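Local coordinates for enoyl-CoA hydratase (Mycobacterium avium subsp. paratuberculosis, PDB 4LK5), which probably catalyses the hydration of enoyl-CoA thioesters, with a crotonase-like fold, at residues V61-I64 and T65-D69; T252-D255 and P256-R260; E204-W208 and G209-A213. One frame throughout, in Å; residues are numbered along the deposited sequence.

How the contacts relate
The three sites are short-range contacts within single helices or at a helix end, well apart in one chain. Contact 1 (61-69) is the first turns of helix 61-76, contact 2 (252-260) the start of helix 254-269, and contact 3 (204-213) the end of helix 202-208 and the loop that leads to strand 213-215. Centre to centre, contacts 1 and 2 are about 20 Å apart and contacts 2 and 3 about 24 Å. Contacts 1 and 3 are about 28 Å apart, on opposite sides of the chain's centre. Helix 113-127 links contacts 1 and 2 by packing against both, and helix 177-185 likewise touches contacts 2 and 3. Contacts 2 and 3 also meet other subunits; no other subunit touches contact 1.

Contact 1: residues V61-I64 and T65-D69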
ATOM      1  N   VAL C  61       3.208  -3.390 -32.146  1.00 51.81           N
ATOM      2  CA  VAL C  61       4.559  -3.691 -31.726  1.00 51.89           C
ATOM      3  C   VAL C  61       5.566  -2.614 -32.134  1.00 57.15           C
ATOM      4  O   VAL C  61       6.342  -2.166 -31.289  1.00 57.04           O
ATOM      5  CB  VAL C  61       4.978  -5.075 -32.213  1.00 54.10           C
ATOM      6  CG1 VAL C  61       6.351  -5.432 -31.675  1.00 56.45           C
ATOM      7  CG2 VAL C  61       3.953  -6.098 -31.746  1.00 56.30           C
ATOM      8  N   PRO C  62       5.577  -2.205 -33.426  1.00 63.49           N
ATOM      9  CA  PRO C  62       6.475  -1.104 -33.825  1.00 60.00           C
ATOM     10  C   PRO C  62       6.417   0.101 -32.875  1.00 55.94           C
ATOM     11  O   PRO C  62       7.450   0.641 -32.481  1.00 55.33           O
ATOM     12  CB  PRO C  62       5.963  -0.707 -35.220  1.00 63.30           C
ATOM     13  CG  PRO C  62       4.903  -1.723 -35.601  1.00 63.85           C
ATOM     14  CD  PRO C  62       4.952  -2.841 -34.604  1.00 61.56           C
ATOM     15  N   VAL C  63       5.210   0.491 -32.495  1.00 50.42           N
ATOM     16  CA  VAL C  63       5.009   1.639 -31.606  1.00 51.81           C
ATOM     17  C   VAL C  63       5.444   1.414 -30.152  1.00 49.46           C
ATOM     18  O   VAL C  63       6.054   2.307 -29.550  1.00 53.71           O
ATOM     19  CB  VAL C  63       3.541   2.120 -31.659  1.00 54.08           C
ATOM     20  CG1 VAL C  63       3.122   2.828 -30.386  1.00 53.45           C
ATOM     21  CG2 VAL C  63       3.356   3.055 -32.844  1.00 56.28           C
ATOM     22  N   ILE C  64       5.125   0.250 -29.594  1.00 43.82           N
ATOM     23  CA  ILE C  64       5.605  -0.129 -28.274  1.00 43.80           C
ATOM     24  C   ILE C  64       7.124  -0.102 -28.302  1.00 42.28           C
ATOM     25  O   ILE C  64       7.748   0.429 -27.387  1.00 43.35           O
ATOM     26  CB  ILE C  64       5.096  -1.532 -27.837  1.00 46.96           C
ATOM     27  CG1 ILE C  64       3.647  -1.476 -27.375  1.00 51.49           C
ATOM     28  CG2 ILE C  64       5.885  -2.084 -26.662  1.00 51.36           C
ATOM     29  CD1 ILE C  64       2.932  -2.822 -27.444  1.00 53.72           C
ATOM     30  N   THR C  65       7.721  -0.697 -29.334  1.00 43.13           N
ATOM     31  CA  THR C  65       9.184  -0.640 -29.530  1.00 44.93           C
ATOM     32  C   THR C  65       9.713   0.793 -29.558  1.00 42.90           C
ATOM     33  O   THR C  65      10.822   1.064 -29.101  1.00 42.46           O
ATOM     34  CB  THR C  65       9.606  -1.397 -30.818  1.00 46.32           C
ATOM     35  OG1 THR C  65       9.272  -2.791 -30.668  1.00 47.26           O
ATOM     36  CG2 THR C  65      11.161  -1.227 -31.122  1.00 43.21           C
ATOM     37  N   GLY C  66       8.884   1.714 -30.043  1.00 45.39           N
ATOM     38  CA  GLY C  66       9.288   3.101 -30.183  1.00 48.83           C
ATOM     39  C   GLY C  66       9.392   3.852 -28.875  1.00 50.43           C
ATOM     40  O   GLY C  66      10.382   4.553 -28.630  1.00 57.91           O
ATOM     41  N   ILE C  67       8.354   3.717 -28.045  1.00 49.67           N
ATOM     42  CA  ILE C  67       8.286   4.355 -26.718  1.00 44.72           C
ATOM     43  C   ILE C  67       9.423   3.779 -25.877  1.00 43.11           C
ATOM     44  O   ILE C  67      10.185   4.505 -25.249  1.00 42.83           O
ATOM     45  CB  ILE C  67       6.927   4.051 -26.030  1.00 45.01           C
ATOM     46  CG1 ILE C  67       5.760   4.638 -26.819  1.00 41.63           C
ATOM     47  CG2 ILE C  67       6.867   4.576 -24.598  1.00 43.72           C
ATOM     48  CD1 ILE C  67       4.586   3.700 -26.839  1.00 42.80           C
ATOM     49  N   ALA C  68       9.553   2.458 -25.898  1.00 43.03           N
ATOM     50  CA  ALA C  68      10.672   1.825 -25.251  1.00 46.21           C
ATOM     51  C   ALA C  68      11.987   2.469 -25.683  1.00 42.94           C
ATOM     52  O   ALA C  68      12.729   2.923 -24.829  1.00 46.50           O
ATOM     53  CB  ALA C  68      10.662   0.318 -25.497  1.00 49.87           C
ATOM     54  N   ASP C  69      12.243   2.582 -26.991  1.00 44.05           N
ATOM     55  CA  ASP C  69      13.539   3.135 -27.494  1.00 45.36           C
ATOM     56  C   ASP C  69      13.723   4.578 -27.060  1.00 42.29           C
ATOM     57  O   ASP C  69      14.783   4.998 -26.582  1.00 44.85           O
ATOM     58  CB  ASP C  69      13.624   3.066 -29.043  1.00 51.63           C
ATOM     59  CG  ASP C  69      13.808   1.622 -29.597  1.00 53.14           C
ATOM     60  OD1 ASP C  69      14.145   0.691 -28.844  1.00 59.92           O
ATOM     61  OD2 ASP C  69      13.627   1.417 -30.810  1.00 51.36           O
TER
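I67 packs back along its helix onto V63, in the tight, buried part of the contact. The CD1 methyl of I67 comes to 3.9 Å from V63 CG1, the two side chains slanting across each other one turn apart. With CG1 beside the backbone N (chi1 -63°), the isoleucine chain runs back toward the preceding turn, and CD1 also rests 3.4 Å from V63 O. Next to it, A68 CB lies against I64 O at 3.5 Å, while A68, I64 and I67 all press on helix 113-127. T65 is the polar element of the packed part: its CB sits against V61 O and P62 O, and its hydroxyl, beside its own backbone N (chi1 -63°), hydrogen-bonds to E117 OE1 of helix 113-127, with V61 O 3.1 Å from T65 OG1.

The loose side is at the start. P62 is exposed, V61 is partly so, and V61 CG1 reaches no closer than 4.1 Å to T65 OG1.

Below the side chains, the backbone is regular but not uniform. T65 N gives V61 O a nearly straight bond of 2.8 Å, I67 N and A68 N bond to V63 O and I64 O, and G66 N splits itself weakly between P62 O (3.0 Å) and V63 O (2.9 Å).

This is the opening of the helix in the beta-alpha-beta unit 45-50, 61-76, 82-87. Its chemistry is divided accordingly: aliphatic groups fill the interior, while T65 to E117 and the salt bridge of D69 to R120 tie the same helix to helix 113-127 by polar bonds, which probably fix how the two lie against each other.

Contact 2: residues T252-D255 and P256-R260; sequences TELD and PALQR
P256 meets the side chain of E253 at the very start of helix 254-269. E253 is the N-cap residue, and its chain bends at chi2 (-51°) to cross the proline ring at about a right angle, bringing OE1 to 3.7 Å from P256 CG. The ring suits this first turn: proline has no N-H to give, and P256 CD faces T252 O at 3.9 Å, where no helical bond is needed yet. Regular bonding begins one residue later, with A257 N to E253 O (3.0 Å).

Beyond the ring lies R260. P256 O stands over one face of its guanidinium, offset toward the rim, and R260 NH2 stays 4.6 Å from E253 OE1; the two are probably attracted, though the charged atoms do not touch.

D255 is the next large contributor. Much of its closeness to P256 simply follows from the peptide link between them, but its side chain also reaches the next turn: OD1 comes to 4.0 Å from L258 CD1 as the two side chains cross at a slant. The same OD1 makes a salt bridge with R123, and D255 O takes the N-H of Q259.

L258 fills the buried side. CG beside the backbone N (chi1 -68°) directs the leucine back over the preceding turn, so CG sits 3.2 Å from L254 O and CD1 3.9 Å from L254 CG. Two leucines one turn apart thus form a single apolar patch.

That patch turns to helix 113-127, with L254 on V122 and A126 and L258 on R123, while A257 rests on S178 and A179 of helix 177-185. E253 packs on T252 and R260 on A248 of the second subunit, and T252 on E253 of the third.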
ATOM      1  N   THR C 252      10.712  -3.232  -5.825  1.00 31.14           N
ATOM      2  CA  THR C 252      11.447  -4.435  -5.530  1.00 32.01           C
ATOM      3  C   THR C 252      10.879  -5.656  -6.310  1.00 33.37           C
ATOM      4  O   THR C 252      11.608  -6.501  -6.738  1.00 31.83           O
ATOM      5  CB  THR C 252      11.357  -4.547  -3.996  1.00 34.01           C
ATOM      6  OG1 THR C 252      12.625  -4.222  -3.413  1.00 38.39           O
ATOM      7  CG2 THR C 252      10.831  -5.816  -3.504  1.00 32.82           C
ATOM      8  N   GLU C 253       9.573  -5.738  -6.515  1.00 32.85           N
ATOM      9  CA  GLU C 253       9.010  -6.924  -7.157  1.00 33.93           C
ATOM     10  C   GLU C 253       8.641  -6.711  -8.626  1.00 33.34           C
ATOM     11  O   GLU C 253       7.977  -7.549  -9.220  1.00 27.86           O
ATOM     12  CB  GLU C 253       7.765  -7.391  -6.380  1.00 33.40           C
ATOM     13  CG  GLU C 253       8.057  -7.677  -4.923  1.00 36.22           C
ATOM     14  CD  GLU C 253       9.250  -8.615  -4.739  1.00 40.82           C
ATOM     15  OE1 GLU C 253       9.339  -9.592  -5.512  1.00 46.78           O
ATOM     16  OE2 GLU C 253      10.090  -8.411  -3.820  1.00 49.32           O
ATOM     17  N   LEU C 254       9.055  -5.590  -9.199  1.00 32.32           N
ATOM     18  CA  LEU C 254       8.683  -5.287 -10.552  1.00 33.82           C
ATOM     19  C   LEU C 254       9.284  -6.273 -11.521  1.00 35.94           C
ATOM     20  O   LEU C 254       8.583  -6.766 -12.396  1.00 36.49           O
ATOM     21  CB  LEU C 254       9.160  -3.899 -10.931  1.00 36.98           C
ATOM     22  CG  LEU C 254       8.978  -3.571 -12.407  1.00 38.53           C
ATOM     23  CD1 LEU C 254       7.476  -3.612 -12.736  1.00 40.06           C
ATOM     24  CD2 LEU C 254       9.577  -2.229 -12.780  1.00 36.12           C
ATOM     25  N   ASP C 255      10.583  -6.538 -11.377  1.00 35.66           N
ATOM     26  CA  ASP C 255      11.274  -7.517 -12.224  1.00 38.30           C
ATOM     27  C   ASP C 255      10.706  -8.974 -12.197  1.00 37.86           C
ATOM     28  O   ASP C 255      10.458  -9.582 -13.264  1.00 37.75           O
ATOM     29  CB  ASP C 255      12.782  -7.521 -11.948  1.00 36.49           C
ATOM     30  CG  ASP C 255      13.539  -6.475 -12.800  1.00 41.04           C
ATOM     31  OD1 ASP C 255      12.967  -6.000 -13.815  1.00 38.69           O
ATOM     32  OD2 ASP C 255      14.698  -6.115 -12.440  1.00 41.32           O
ATOM     33  N   PRO C 256      10.550  -9.540 -10.996  1.00 34.38           N
ATOM     34  CA  PRO C 256       9.893 -10.826 -10.883  1.00 31.03           C
ATOM     35  C   PRO C 256       8.490 -10.803 -11.490  1.00 31.40           C
ATOM     36  O   PRO C 256       8.086 -11.744 -12.169  1.00 32.94           O
ATOM     37  CB  PRO C 256       9.816 -11.045  -9.380  1.00 31.87           C
ATOM     38  CG  PRO C 256      10.919 -10.211  -8.786  1.00 33.35           C
ATOM     39  CD  PRO C 256      11.099  -9.055  -9.705  1.00 34.57           C
ATOM     40  N   ALA C 257       7.754  -9.730 -11.269  1.00 27.69           N
ATOM     41  CA  ALA C 257       6.451  -9.625 -11.870  1.00 27.68           C
ATOM     42  C   ALA C 257       6.546  -9.710 -13.374  1.00 30.52           C
ATOM     43  O   ALA C 257       5.793 -10.473 -13.981  1.00 33.39           O
ATOM     44  CB  ALA C 257       5.757  -8.336 -11.461  1.00 26.76           C
ATOM     45  N   LEU C 258       7.462  -8.947 -13.978  1.00 31.64           N
ATOM     46  CA  LEU C 258       7.571  -8.903 -15.428  1.00 33.53           C
ATOM     47  C   LEU C 258       7.887 -10.259 -15.995  1.00 36.69           C
ATOM     48  O   LEU C 258       7.395 -10.617 -17.051  1.00 39.95           O
ATOM     49  CB  LEU C 258       8.628  -7.925 -15.889  1.00 32.73           C
ATOM     50  CG  LEU C 258       8.229  -6.494 -15.598  1.00 32.78           C
ATOM     51  CD1 LEU C 258       9.455  -5.597 -15.758  1.00 33.12           C
ATOM     52  CD2 LEU C 258       7.056  -6.023 -16.430  1.00 30.85           C
ATOM     53  N   GLN C 259       8.681 -11.020 -15.272  1.00 37.98           N
ATOM     54  CA  GLN C 259       9.015 -12.364 -15.683  1.00 39.20           C
ATOM     55  C   GLN C 259       7.777 -13.236 -15.641  1.00 39.57           C
ATOM     56  O   GLN C 259       7.492 -13.950 -16.606  1.00 41.49           O
ATOM     57  CB  GLN C 259      10.094 -12.923 -14.747  1.00 41.07           C
ATOM     58  CG  GLN C 259      10.614 -14.292 -15.142  1.00 45.00           C
ATOM     59  CD  GLN C 259      11.114 -14.349 -16.600  1.00 47.79           C
ATOM     60  OE1 GLN C 259      12.109 -13.700 -16.944  1.00 43.37           O
ATOM     61  NE2 GLN C 259      10.418 -15.131 -17.458  1.00 43.08           N
ATOM     62  N   ARG C 260       7.024 -13.177 -14.533  1.00 37.94           N
ATOM     63  CA  ARG C 260       5.866 -14.062 -14.351  1.00 36.08           C
ATOM     64  C   ARG C 260       4.856 -13.781 -15.403  1.00 34.77           C
ATOM     65  O   ARG C 260       4.195 -14.676 -15.848  1.00 33.60           O
ATOM     66  CB  ARG C 260       5.121 -13.828 -13.059  1.00 42.78           C
ATOM     67  CG  ARG C 260       5.707 -14.440 -11.824  1.00 47.28           C
ATOM     68  CD  ARG C 260       5.055 -13.836 -10.596  1.00 46.24           C
ATOM     69  NE  ARG C 260       6.059 -13.826  -9.553  1.00 52.08           N
ATOM     70  CZ  ARG C 260       6.477 -12.776  -8.850  1.00 48.21           C
ATOM     71  NH1 ARG C 260       5.960 -11.537  -8.964  1.00 45.47           N
ATOM     72  NH2 ARG C 260       7.427 -13.008  -7.974  1.00 50.54           N
TER

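Contact 3: residues E204-W208 and G209-A213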
ATOM      1  N   GLU C 204     -12.294   8.906  -8.367  1.00 43.93           N
ATOM      2  CA  GLU C 204     -12.216   7.751  -7.444  1.00 41.43           C
ATOM      3  C   GLU C 204     -10.801   7.179  -7.450  1.00 40.90           C
ATOM      4  O   GLU C 204     -10.336   6.640  -6.454  1.00 43.95           O
ATOM      5  CB  GLU C 204     -13.213   6.686  -7.873  1.00 48.33           C
ATOM      6  CG  GLU C 204     -13.657   5.676  -6.818  1.00 56.98           C
ATOM      7  CD  GLU C 204     -14.781   4.755  -7.337  1.00 65.31           C
ATOM      8  OE1 GLU C 204     -14.844   3.563  -6.930  1.00 66.77           O
ATOM      9  OE2 GLU C 204     -15.609   5.220  -8.165  1.00 64.27           O
ATOM     10  N   ALA C 205     -10.092   7.332  -8.567  1.00 38.28           N
ATOM     11  CA  ALA C 205      -8.676   7.011  -8.609  1.00 35.54           C
ATOM     12  C   ALA C 205      -7.784   7.929  -7.732  1.00 34.96           C
ATOM     13  O   ALA C 205      -6.794   7.480  -7.142  1.00 34.80           O
ATOM     14  CB  ALA C 205      -8.206   7.004 -10.055  1.00 35.12           C
ATOM     15  N   LEU C 206      -8.100   9.211  -7.660  1.00 35.21           N
ATOM     16  CA  LEU C 206      -7.401  10.101  -6.724  1.00 38.35           C
ATOM     17  C   LEU C 206      -7.585   9.630  -5.269  1.00 39.79           C
ATOM     18  O   LEU C 206      -6.624   9.533  -4.524  1.00 38.74           O
ATOM     19  CB  LEU C 206      -7.909  11.537  -6.872  1.00 41.34           C
ATOM     20  CG  LEU C 206      -7.174  12.688  -6.120  1.00 43.72           C
ATOM     21  CD1 LEU C 206      -5.695  12.746  -6.449  1.00 42.93           C
ATOM     22  CD2 LEU C 206      -7.828  14.033  -6.424  1.00 39.76           C
ATOM     23  N   ALA C 207      -8.821   9.314  -4.890  1.00 40.18           N
ATOM     24  CA  ALA C 207      -9.137   8.914  -3.521  1.00 41.54           C
ATOM     25  C   ALA C 207      -8.398   7.657  -3.143  1.00 43.23           C
ATOM     26  O   ALA C 207      -7.971   7.510  -2.007  1.00 47.76           O
ATOM     27  CB  ALA C 207     -10.639   8.694  -3.363  1.00 41.50           C
ATOM     28  N   TRP C 208      -8.266   6.740  -4.100  1.00 43.59           N
ATOM     29  CA  TRP C 208      -7.558   5.472  -3.896  1.00 38.54           C
ATOM     30  C   TRP C 208      -6.036   5.595  -3.744  1.00 35.84           C
ATOM     31  O   TRP C 208      -5.387   4.644  -3.322  1.00 31.63           O
ATOM     32  CB  TRP C 208      -7.805   4.558  -5.094  1.00 40.58           C
ATOM     33  CG  TRP C 208      -9.127   3.824  -5.082  1.00 41.57           C
ATOM     34  CD1 TRP C 208     -10.257   4.144  -4.360  1.00 39.18           C
ATOM     35  CD2 TRP C 208      -9.463   2.673  -5.866  1.00 38.68           C
ATOM     36  NE1 TRP C 208     -11.252   3.241  -4.624  1.00 37.08           N
ATOM     37  CE2 TRP C 208     -10.807   2.337  -5.554  1.00 39.93           C
ATOM     38  CE3 TRP C 208      -8.757   1.887  -6.797  1.00 35.25           C
ATOM     39  CZ2 TRP C 208     -11.459   1.237  -6.135  1.00 39.57           C
ATOM     40  CZ3 TRP C 208      -9.386   0.813  -7.370  1.00 35.72           C
ATOM     41  CH2 TRP C 208     -10.731   0.479  -7.028  1.00 41.55           C
ATOM     42  N   GLY C 209      -5.467   6.729  -4.135  1.00 35.24           N
ATOM     43  CA  GLY C 209      -4.006   6.880  -4.262  1.00 33.33           C
ATOM     44  C   GLY C 209      -3.418   6.416  -5.584  1.00 33.32           C
ATOM     45  O   GLY C 209      -2.223   6.157  -5.670  1.00 34.53           O
ATOM     46  N   LEU C 210      -4.238   6.313  -6.627  1.00 31.77           N
ATOM     47  CA  LEU C 210      -3.766   5.779  -7.902  1.00 34.66           C
ATOM     48  C   LEU C 210      -3.174   6.852  -8.784  1.00 36.20           C
ATOM     49  O   LEU C 210      -2.401   6.525  -9.680  1.00 36.64           O
ATOM     50  CB  LEU C 210      -4.904   5.101  -8.689  1.00 37.39           C
ATOM     51  CG  LEU C 210      -4.574   4.280  -9.945  1.00 38.82           C
ATOM     52  CD1 LEU C 210      -3.791   3.053  -9.559  1.00 38.74           C
ATOM     53  CD2 LEU C 210      -5.825   3.822 -10.690  1.00 43.81           C
ATOM     54  N   VAL C 211      -3.565   8.122  -8.580  1.00 38.40           N
ATOM     55  CA  VAL C 211      -3.021   9.230  -9.388  1.00 39.52           C
ATOM     56  C   VAL C 211      -2.691  10.448  -8.562  1.00 39.59           C
ATOM     57  O   VAL C 211      -3.136  10.609  -7.434  1.00 35.89           O
ATOM     58  CB  VAL C 211      -3.957   9.675 -10.532  1.00 41.17           C
ATOM     59  CG1 VAL C 211      -4.354   8.476 -11.386  1.00 43.06           C
ATOM     60  CG2 VAL C 211      -5.195  10.373 -10.000  1.00 41.74           C
ATOM     61  N   THR C 212      -1.903  11.311  -9.166  1.00 37.96           N
ATOM     62  CA  THR C 212      -1.313  12.395  -8.469  1.00 38.41           C
ATOM     63  C   THR C 212      -2.320  13.557  -8.341  1.00 42.89           C
ATOM     64  O   THR C 212      -2.470  14.174  -7.252  1.00 38.10           O
ATOM     65  CB  THR C 212      -0.028  12.796  -9.199  1.00 37.36           C
ATOM     66  OG1 THR C 212       0.774  11.612  -9.383  1.00 31.98           O
ATOM     67  CG2 THR C 212       0.746  13.820  -8.372  1.00 38.49           C
ATOM     68  N   ALA C 213      -3.028  13.840  -9.435  1.00 42.75           N
ATOM     69  CA  ALA C 213      -4.027  14.910  -9.422  1.00 43.31           C
ATOM     70  C   ALA C 213      -5.074  14.787 -10.513  1.00 40.80           C
ATOM     71  O   ALA C 213      -4.827  14.206 -11.556  1.00 39.09           O
ATOM     72  CB  ALA C 213      -3.344  16.277  -9.488  1.00 42.62           C
TER
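L206 pushes its CD1 methyl into a shallow hollow in the chain that has turned back past it. The hollow is lined on one side of the methyl by three atoms: V211 O is 3.5 Å from L206 CD1, T212 O 3.6 Å and A213 CA 4.0 Å. Having CG anti to the backbone N (chi1 -172°) swings the leucine's end out to this strip, although its first bond sets off away from it.

A second bump is V211 CG2. It occupies the crowded position between its own backbone N and carbonyl carbon, and from there lies against the helix backbone at L206, 3.9 Å from L206 N. A205 CB, a small knob, is met by L210 CD2 at 4.0 Å and V211 CG1 at 4.3 Å, and L200 joins the group.

The turn that folds these pieces together is a Schellman motif. G209 takes a positive phi (85°), where a CB would be jammed against W208 O. L210 N then reaches back to A205 O (2.9 Å) nearly along the C=O axis, while G209 N meets L206 O (3.1 Å) from well above the carbonyl plane. W208 turns its ring the other way, onto helix 187-195 and a cation-pi contact with R189 of the same chain.

Past the turn, T212 and A213 join strand 153-157 by backbone bonds, with T212 OG1 also held by V154 N. Chemically, the helix end is closed by backbone polar bonds and sealed by aliphatic groups. L206 O, which already takes the N-H of G209, and A207 O also receive weak bonds from R189 of the third subunit, whose positive charge probably complements the helix C-terminus.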